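Side-chain contacts in carbohydrate kinase, FGGY (Novosphingobium aromaticivorans, PDB 3H6E), which probably phosphorylates a carbohydrate, as a kinase of the FGGY family with an actin-like ATPase fold, though its own substrate is not established: residues A106-R109 with S110-P114; G126-I129 with G130-L133; S186-A189 with K190-W194. All coordinates share one frame; numbering follows the deposited sequence.

Interaction 1 of 3, residues A106-R109 with S110-P114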
loop_
_atom_site.group_PDB
_atom_site.type_symbol
_atom_site.label_atom_id
_atom_site.label_comp_id
_atom_site.label_asym_id
_atom_site.label_seq_id
_atom_site.Cartn_x
_atom_site.Cartn_y
_atom_site.Cartn_z
ATOM N N ALA A 106 -21.884 -13.779 0.038
ATOM C CA ALA A 106 -21.718 -15.229 0.111
ATOM C C ALA A 106 -21.809 -15.849 -1.276
ATOM O O ALA A 106 -21.006 -16.713 -1.636
ATOM C CB ALA A 106 -22.758 -15.838 1.037
ATOM N N ASP A 107 -22.792 -15.399 -2.049
ATOM C CA ASP A 107 -22.936 -15.828 -3.433
ATOM C C ASP A 107 -21.640 -15.581 -4.194
ATOM O O ASP A 107 -21.169 -16.443 -4.936
ATOM C CB ASP A 107 -24.087 -15.084 -4.117
ATOM C CG ASP A 107 -25.445 -15.488 -3.579
ATOM O OD1 ASP A 107 -25.504 -15.983 -2.432
ATOM O OD2 ASP A 107 -26.450 -15.309 -4.301
ATOM N N TYR A 108 -21.072 -14.395 -4.007
ATOM C CA TYR A 108 -19.813 -14.054 -4.651
ATOM C C TYR A 108 -18.674 -14.908 -4.106
ATOM O O TYR A 108 -17.901 -15.486 -4.867
ATOM C CB TYR A 108 -19.492 -12.571 -4.473
ATOM C CG TYR A 108 -18.146 -12.196 -5.045
ATOM C CD1 TYR A 108 -17.920 -12.240 -6.416
ATOM C CD2 TYR A 108 -17.098 -11.804 -4.217
ATOM C CE1 TYR A 108 -16.691 -11.903 -6.950
ATOM C CE2 TYR A 108 -15.865 -11.463 -4.742
ATOM C CZ TYR A 108 -15.667 -11.516 -6.110
ATOM O OH TYR A 108 -14.442 -11.183 -6.641
ATOM N N ARG A 109 -18.586 -14.988 -2.783
ATOM C CA ARG A 109 -17.507 -15.720 -2.125
ATOM C C ARG A 109 -17.348 -17.153 -2.629
ATOM O O ARG A 109 -16.236 -17.678 -2.669
ATOM C CB ARG A 109 -17.719 -15.737 -0.609
ATOM C CG ARG A 109 -17.300 -14.469 0.085
ATOM C CD ARG A 109 -15.799 -14.317 0.087
ATOM N NE ARG A 109 -15.393 -12.996 0.553
ATOM C CZ ARG A 109 -15.360 -12.632 1.830
ATOM N NH1 ARG A 109 -15.720 -13.494 2.770
ATOM N NH2 ARG A 109 -14.974 -11.406 2.163
ATOM N N SER A 110 -18.456 -17.784 -3.007
ATOM C CA SER A 110 -18.439 -19.208 -3.350
ATOM C C SER A 110 -18.107 -19.457 -4.816
ATOM O O SER A 110 -18.093 -20.600 -5.270
ATOM C CB SER A 110 -19.768 -19.884 -2.976
ATOM O OG SER A 110 -20.871 -19.248 -3.604
ATOM N N GLN A 111 -17.824 -18.388 -5.548
ATOM C CA GLN A 111 -17.565 -18.493 -6.979
ATOM C C GLN A 111 -16.204 -17.885 -7.367
ATOM O O GLN A 111 -15.836 -17.844 -8.542
ATOM C CB GLN A 111 -18.743 -17.885 -7.759
ATOM C CG GLN A 111 -18.423 -17.312 -9.115
ATOM C CD GLN A 111 -17.913 -15.893 -9.023
ATOM O OE1 GLN A 111 -17.604 -15.401 -7.936
ATOM N NE2 GLN A 111 -17.826 -15.225 -10.162
ATOM N N ARG A 112 -15.449 -17.449 -6.362
ATOM C CA ARG A 112 -14.110 -16.893 -6.571
ATOM C C ARG A 112 -13.084 -17.946 -7.012
ATOM O O ARG A 112 -13.261 -19.146 -6.777
ATOM C CB ARG A 112 -13.623 -16.202 -5.295
ATOM C CG ARG A 112 -14.348 -14.901 -4.966
ATOM C CD ARG A 112 -14.034 -14.430 -3.548
ATOM N NE ARG A 112 -12.755 -13.727 -3.440
ATOM C CZ ARG A 112 -11.627 -14.259 -2.971
ATOM N NH1 ARG A 112 -11.595 -15.519 -2.560
ATOM N NH2 ARG A 112 -10.523 -13.525 -2.907
ATOM N N ASP A 113 -12.015 -17.488 -7.657
ATOM C CA ASP A 113 -10.915 -18.365 -8.053
ATOM C C ASP A 113 -10.093 -18.750 -6.828
ATOM O O ASP A 113 -10.215 -18.121 -5.784
ATOM C CB ASP A 113 -10.018 -17.670 -9.078
ATOM C CG ASP A 113 -10.626 -17.638 -10.457
ATOM O OD1 ASP A 113 -11.489 -18.486 -10.744
ATOM O OD2 ASP A 113 -10.236 -16.768 -11.258
ATOM N N PRO A 114 -9.252 -19.789 -6.951
ATOM C CA PRO A 114 -8.431 -20.206 -5.810
ATOM C C PRO A 114 -7.355 -19.162 -5.516
ATOM O O PRO A 114 -6.886 -18.494 -6.438
ATOM C CB PRO A 114 -7.775 -21.508 -6.298
ATOM C CG PRO A 114 -8.526 -21.910 -7.529
ATOM C CD PRO A 114 -9.017 -20.634 -8.133
HETATM O O HOH W 1 -13.883 -17.457 -1.707
#
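Arg112 folds back over Tyr108 at the point where helix 102-109 gives way to loop. Its CB lies 4.0 Å from Arg109 O. CG then settles over one face of the Tyr108 ring, 4.0 Å from the centroid and nearer the rim than the middle, a CH-pi contact. CD follows along the same ring, 3.7 Å from Tyr108 CE2, and also runs alongside the chain of Arg109. A bend at chi3 (81°) turns the guanidinium so that its edge, not its face, meets Tyr108 CE2, the two planes standing 74° apart. At the tip, NH1 donates to a water that in turn donates to Arg109 O, tying the side chain to the end of the helix. NH2 forms a salt bridge with Asp176, whose carboxylate also bonds Tyr108 OH.

The backbone leaves the helix through two bonds: Ser110 N closes a regular turn on Ala106 O at 3.1 Å, and Gln111 N reaches Tyr108 O, three residues back, at 3.0 Å, an i to i+3 bond. On its way into helix 115-118 the loop runs past helix 187-191, while Tyr108 reaches inward to Ser131 and Trp134 of helix 129-139 and to Met188.

Interaction 2 of 3, residues G126-I129 with G130-L133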
loop_
_atom_site.group_PDB
_atom_site.type_symbol
_atom_site.label_atom_id
_atom_site.label_comp_id
_atom_site.label_asym_id
_atom_site.label_seq_id
_atom_site.Cartn_x
_atom_site.Cartn_y
_atom_site.Cartn_z
ATOM N N GLY A 126 -15.776 -3.788 0.291
ATOM C CA GLY A 126 -15.353 -3.551 -1.077
ATOM C C GLY A 126 -13.862 -3.695 -1.326
ATOM O O GLY A 126 -13.376 -3.333 -2.399
ATOM N N LEU A 127 -13.136 -4.230 -0.345
ATOM C CA LEU A 127 -11.684 -4.382 -0.461
ATOM C C LEU A 127 -11.271 -5.210 -1.677
ATOM O O LEU A 127 -10.224 -4.968 -2.276
ATOM C CB LEU A 127 -11.090 -4.960 0.827
ATOM C CG LEU A 127 -11.038 -3.979 2.004
ATOM C CD1 LEU A 127 -10.652 -4.685 3.290
ATOM C CD2 LEU A 127 -10.084 -2.822 1.718
ATOM N N ASN A 128 -12.096 -6.190 -2.029
ATOM C CA ASN A 128 -11.969 -6.875 -3.307
ATOM C C ASN A 128 -12.833 -6.158 -4.336
ATOM O O ASN A 128 -14.040 -6.018 -4.147
ATOM C CB ASN A 128 -12.423 -8.332 -3.191
ATOM C CG ASN A 128 -11.487 -9.175 -2.345
ATOM O OD1 ASN A 128 -10.270 -9.138 -2.521
ATOM N ND2 ASN A 128 -12.055 -9.953 -1.431
ATOM N N ILE A 129 -12.227 -5.695 -5.423
ATOM C CA ILE A 129 -13.003 -5.009 -6.451
ATOM C C ILE A 129 -14.090 -5.923 -7.028
ATOM O O ILE A 129 -15.203 -5.477 -7.319
ATOM C CB ILE A 129 -12.107 -4.434 -7.560
ATOM C CG1 ILE A 129 -11.452 -3.133 -7.080
ATOM C CG2 ILE A 129 -12.917 -4.180 -8.820
ATOM C CD1 ILE A 129 -10.309 -2.641 -7.962
ATOM N N GLY A 130 -13.769 -7.206 -7.167
ATOM C CA GLY A 130 -14.728 -8.190 -7.641
ATOM C C GLY A 130 -16.042 -8.159 -6.878
ATOM O O GLY A 130 -17.118 -8.241 -7.473
ATOM N N SER A 131 -15.960 -8.036 -5.556
ATOM C CA SER A 131 -17.155 -7.950 -4.721
ATOM C C SER A 131 -18.042 -6.777 -5.122
ATOM O O SER A 131 -19.263 -6.902 -5.178
ATOM C CB SER A 131 -16.773 -7.829 -3.246
ATOM O OG SER A 131 -16.005 -8.939 -2.826
ATOM N N GLN A 132 -17.422 -5.632 -5.391
ATOM C CA GLN A 132 -18.155 -4.452 -5.832
ATOM C C GLN A 132 -18.842 -4.726 -7.163
ATOM O O GLN A 132 -20.041 -4.502 -7.308
ATOM C CB GLN A 132 -17.213 -3.260 -5.983
ATOM C CG GLN A 132 -16.462 -2.881 -4.730
ATOM C CD GLN A 132 -15.715 -1.579 -4.892
ATOM O OE1 GLN A 132 -14.620 -1.407 -4.360
ATOM N NE2 GLN A 132 -16.303 -0.654 -5.639
ATOM N N LEU A 133 -18.064 -5.204 -8.131
ATOM C CA LEU A 133 -18.579 -5.579 -9.443
ATOM C C LEU A 133 -19.742 -6.552 -9.316
ATOM O O LEU A 133 -20.797 -6.349 -9.916
ATOM C CB LEU A 133 -17.468 -6.196 -10.298
ATOM C CG LEU A 133 -16.737 -5.266 -11.271
ATOM C CD1 LEU A 133 -16.826 -3.819 -10.829
ATOM C CD2 LEU A 133 -15.284 -5.696 -11.473
HETATM O O HOH W 2 -14.387 -7.338 -0.705
#
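Gly126 lies beneath the side chain of Gln132, the first contact as the chain comes up to helix 129-139. Gln132 CG sits 3.9 Å from Gly126 CA, and the side chain, extended beyond CG, runs on past the glycine.

Asn128 is at the N-cap position, though its side chain makes no capping bond; its O accepts a weak bond from Ser131 N (3.1 Å, N-H...O angle 125°). Its CB touches Ser131 OG at 3.7 Å. With OG set beside its own backbone N (chi1 -59°), Ser131 can share a water with Asn128 N, which donates to that water at 2.9 Å. The backbone N-H ahead of the helix thus gains a bridge into the first turn.

Ile129 starts the regular pattern. Its O takes the N-H of Leu133 at 3.0 Å, almost straight at 172°, and CG2 of Ile129 packs against CD2 of Leu133, one turn further along, at 3.9 Å, the two side chains lying side by side and pointing the same way. Gln132 CB rests against the same carbonyl, 3.3 Å from Ile129 O.

Replacing Gln132 by an alanine would remove the arm that lies on Gly126 and would probably leave a gap between that glycine and the helix.

Around this helix start, Ile81 of strand 81-85 meets Ile129, Gln132 and Leu133, whereas Ser131 faces Met105 of helix 102-109, and Gln132 also touches Leu94 in the loop before that helix. Backbone bonds join Gly126, before helix 129-139, to Tyr96, and Gly130, in its first turn, to Ser175.

Interaction 3 of 3, residues S186-A189 with K190-W194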
loop_
_atom_site.group_PDB
_atom_site.type_symbol
_atom_site.label_atom_id
_atom_site.label_comp_id
_atom_site.label_asym_id
_atom_site.label_seq_id
_atom_site.Cartn_x
_atom_site.Cartn_y
_atom_site.Cartn_z
ATOM N N SER A 186 -7.837 -12.883 -14.199
ATOM C CA SER A 186 -8.125 -14.180 -13.606
ATOM C C SER A 186 -9.173 -14.952 -14.410
ATOM O O SER A 186 -9.974 -14.358 -15.140
ATOM C CB SER A 186 -8.595 -14.014 -12.163
ATOM O OG SER A 186 -9.762 -13.218 -12.099
ATOM N N PRO A 187 -9.164 -16.286 -14.283
ATOM C CA PRO A 187 -10.195 -17.116 -14.908
ATOM C C PRO A 187 -11.580 -16.552 -14.625
ATOM O O PRO A 187 -12.408 -16.470 -15.533
ATOM C CB PRO A 187 -10.026 -18.458 -14.200
ATOM C CG PRO A 187 -8.587 -18.510 -13.842
ATOM C CD PRO A 187 -8.155 -17.093 -13.573
HETATM N N MSE A 188 -11.819 -16.159 -13.379
HETATM C CA MSE A 188 -13.124 -15.655 -12.968
HETATM C C MSE A 188 -13.539 -14.396 -13.720
HETATM O O MSE A 188 -14.637 -14.327 -14.267
HETATM C CB MSE A 188 -13.153 -15.373 -11.465
HETATM C CG MSE A 188 -14.488 -14.817 -10.995
HETATM SE SE MSE A 188 -14.450 -13.997 -9.227
HETATM C CE MSE A 188 -13.216 -12.528 -9.590
ATOM N N ALA A 189 -12.662 -13.398 -13.731
ATOM C CA ALA A 189 -12.967 -12.121 -14.367
ATOM C C ALA A 189 -13.240 -12.290 -15.860
ATOM O O ALA A 189 -14.036 -11.554 -16.443
ATOM C CB ALA A 189 -11.840 -11.130 -14.137
ATOM N N LYS A 190 -12.568 -13.258 -16.474
ATOM C CA LYS A 190 -12.791 -13.563 -17.883
ATOM C C LYS A 190 -14.143 -14.251 -18.051
ATOM O O LYS A 190 -14.972 -13.835 -18.861
ATOM C CB LYS A 190 -11.669 -14.452 -18.424
ATOM C CG LYS A 190 -10.364 -13.710 -18.645
ATOM C CD LYS A 190 -9.221 -14.645 -19.010
ATOM C CE LYS A 190 -7.997 -13.839 -19.439
ATOM N NZ LYS A 190 -6.785 -14.681 -19.650
ATOM N N ARG A 191 -14.352 -15.293 -17.254
ATOM C CA ARG A 191 -15.573 -16.089 -17.262
ATOM C C ARG A 191 -16.841 -15.229 -17.198
ATOM O O ARG A 191 -17.783 -15.428 -17.973
ATOM C CB ARG A 191 -15.544 -17.034 -16.062
ATOM C CG ARG A 191 -15.995 -18.441 -16.348
ATOM C CD ARG A 191 -16.082 -19.229 -15.052
ATOM N NE ARG A 191 -17.025 -18.622 -14.116
ATOM C CZ ARG A 191 -16.699 -18.154 -12.917
ATOM N NH1 ARG A 191 -15.446 -18.229 -12.490
ATOM N NH2 ARG A 191 -17.627 -17.619 -12.141
ATOM N N LEU A 192 -16.858 -14.280 -16.263
ATOM C CA LEU A 192 -18.025 -13.437 -16.021
ATOM C C LEU A 192 -18.188 -12.341 -17.069
ATOM O O LEU A 192 -19.188 -11.624 -17.076
ATOM C CB LEU A 192 -17.937 -12.802 -14.633
ATOM C CG LEU A 192 -18.004 -13.734 -13.423
ATOM C CD1 LEU A 192 -17.670 -12.965 -12.156
ATOM C CD2 LEU A 192 -19.373 -14.396 -13.312
ATOM N N GLY A 193 -17.202 -12.201 -17.946
ATOM C CA GLY A 193 -17.235 -11.150 -18.945
ATOM C C GLY A 193 -16.753 -9.816 -18.400
ATOM O O GLY A 193 -16.864 -8.790 -19.068
ATOM N N TRP A 194 -16.214 -9.826 -17.182
ATOM C CA TRP A 194 -15.691 -8.605 -16.578
ATOM C C TRP A 194 -14.421 -8.127 -17.279
ATOM O O TRP A 194 -14.248 -6.932 -17.525
ATOM C CB TRP A 194 -15.426 -8.799 -15.083
ATOM C CG TRP A 194 -16.680 -8.923 -14.254
ATOM C CD1 TRP A 194 -17.964 -8.728 -14.673
ATOM C CD2 TRP A 194 -16.757 -9.234 -12.855
ATOM N NE1 TRP A 194 -18.838 -8.915 -13.626
ATOM C CE2 TRP A 194 -18.121 -9.223 -12.499
ATOM C CE3 TRP A 194 -15.806 -9.525 -11.871
ATOM C CZ2 TRP A 194 -18.559 -9.495 -11.204
ATOM C CZ3 TRP A 194 -16.241 -9.792 -10.587
ATOM C CH2 TRP A 194 -17.606 -9.776 -10.265
#
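Met188, modelled as selenomethionine, slants across the side chains of Arg191 and Leu192, one turn on, and of Trp194 beyond the helix end. Its CG, set opposite its backbone N (chi1 179°), lies 3.9 Å from Leu192 CD1. Bent at chi3, the chain then brings CE to 4.2 Å from Trp194 CZ3. On another side, Arg191 folds back so that NH1 comes 3.8 Å from Met188 CB and Met188 O lies over one face of the guanidinium. Leu192 CD1 is placed over a face of the indole, off toward its rim, so Leu192 meets both Met188 and Trp194.

These side chains ride on a very short helix, closed at both ends. Ser186 is its N-cap, OG accepting a weak bond from Ala189 N at 3.3 Å while also bonding Asp176 O. Backbone bonds then run from Lys190 N, Arg191 N and Leu192 N to Ser186 O, Pro187 O and Met188 O. Gly193, with positive phi (82°), ends it in a Schellman motif and turns the chain so that Trp194 CB comes back to Ala189 O at 3.4 Å. Lys190 leads away from the turn to a salt bridge with Asp184, and Trp194 NE1 bonds Asp137 of helix 129-139.

Overall arrangement
Each contact closes within a few residues, so along the chain the three come in series, neither nested nor crossed. Interaction 1 ends helix 102-109 and leads to helix 115-118; interaction 2 starts helix 129-139; interaction 3, more than fifty residues further on, is the short helix 187-191 and its exit. In space they gather, with centres 12 to 14 Å apart. Tyr108 packs on Gly130, linking interactions 1 and 2. Asp113 probably bonds Met188 N, bringing the loop 110-114 onto the start of helix 187-191. The indole of Trp194 packs on Gly130 and Leu133, completing the circuit between interactions 2 and 3.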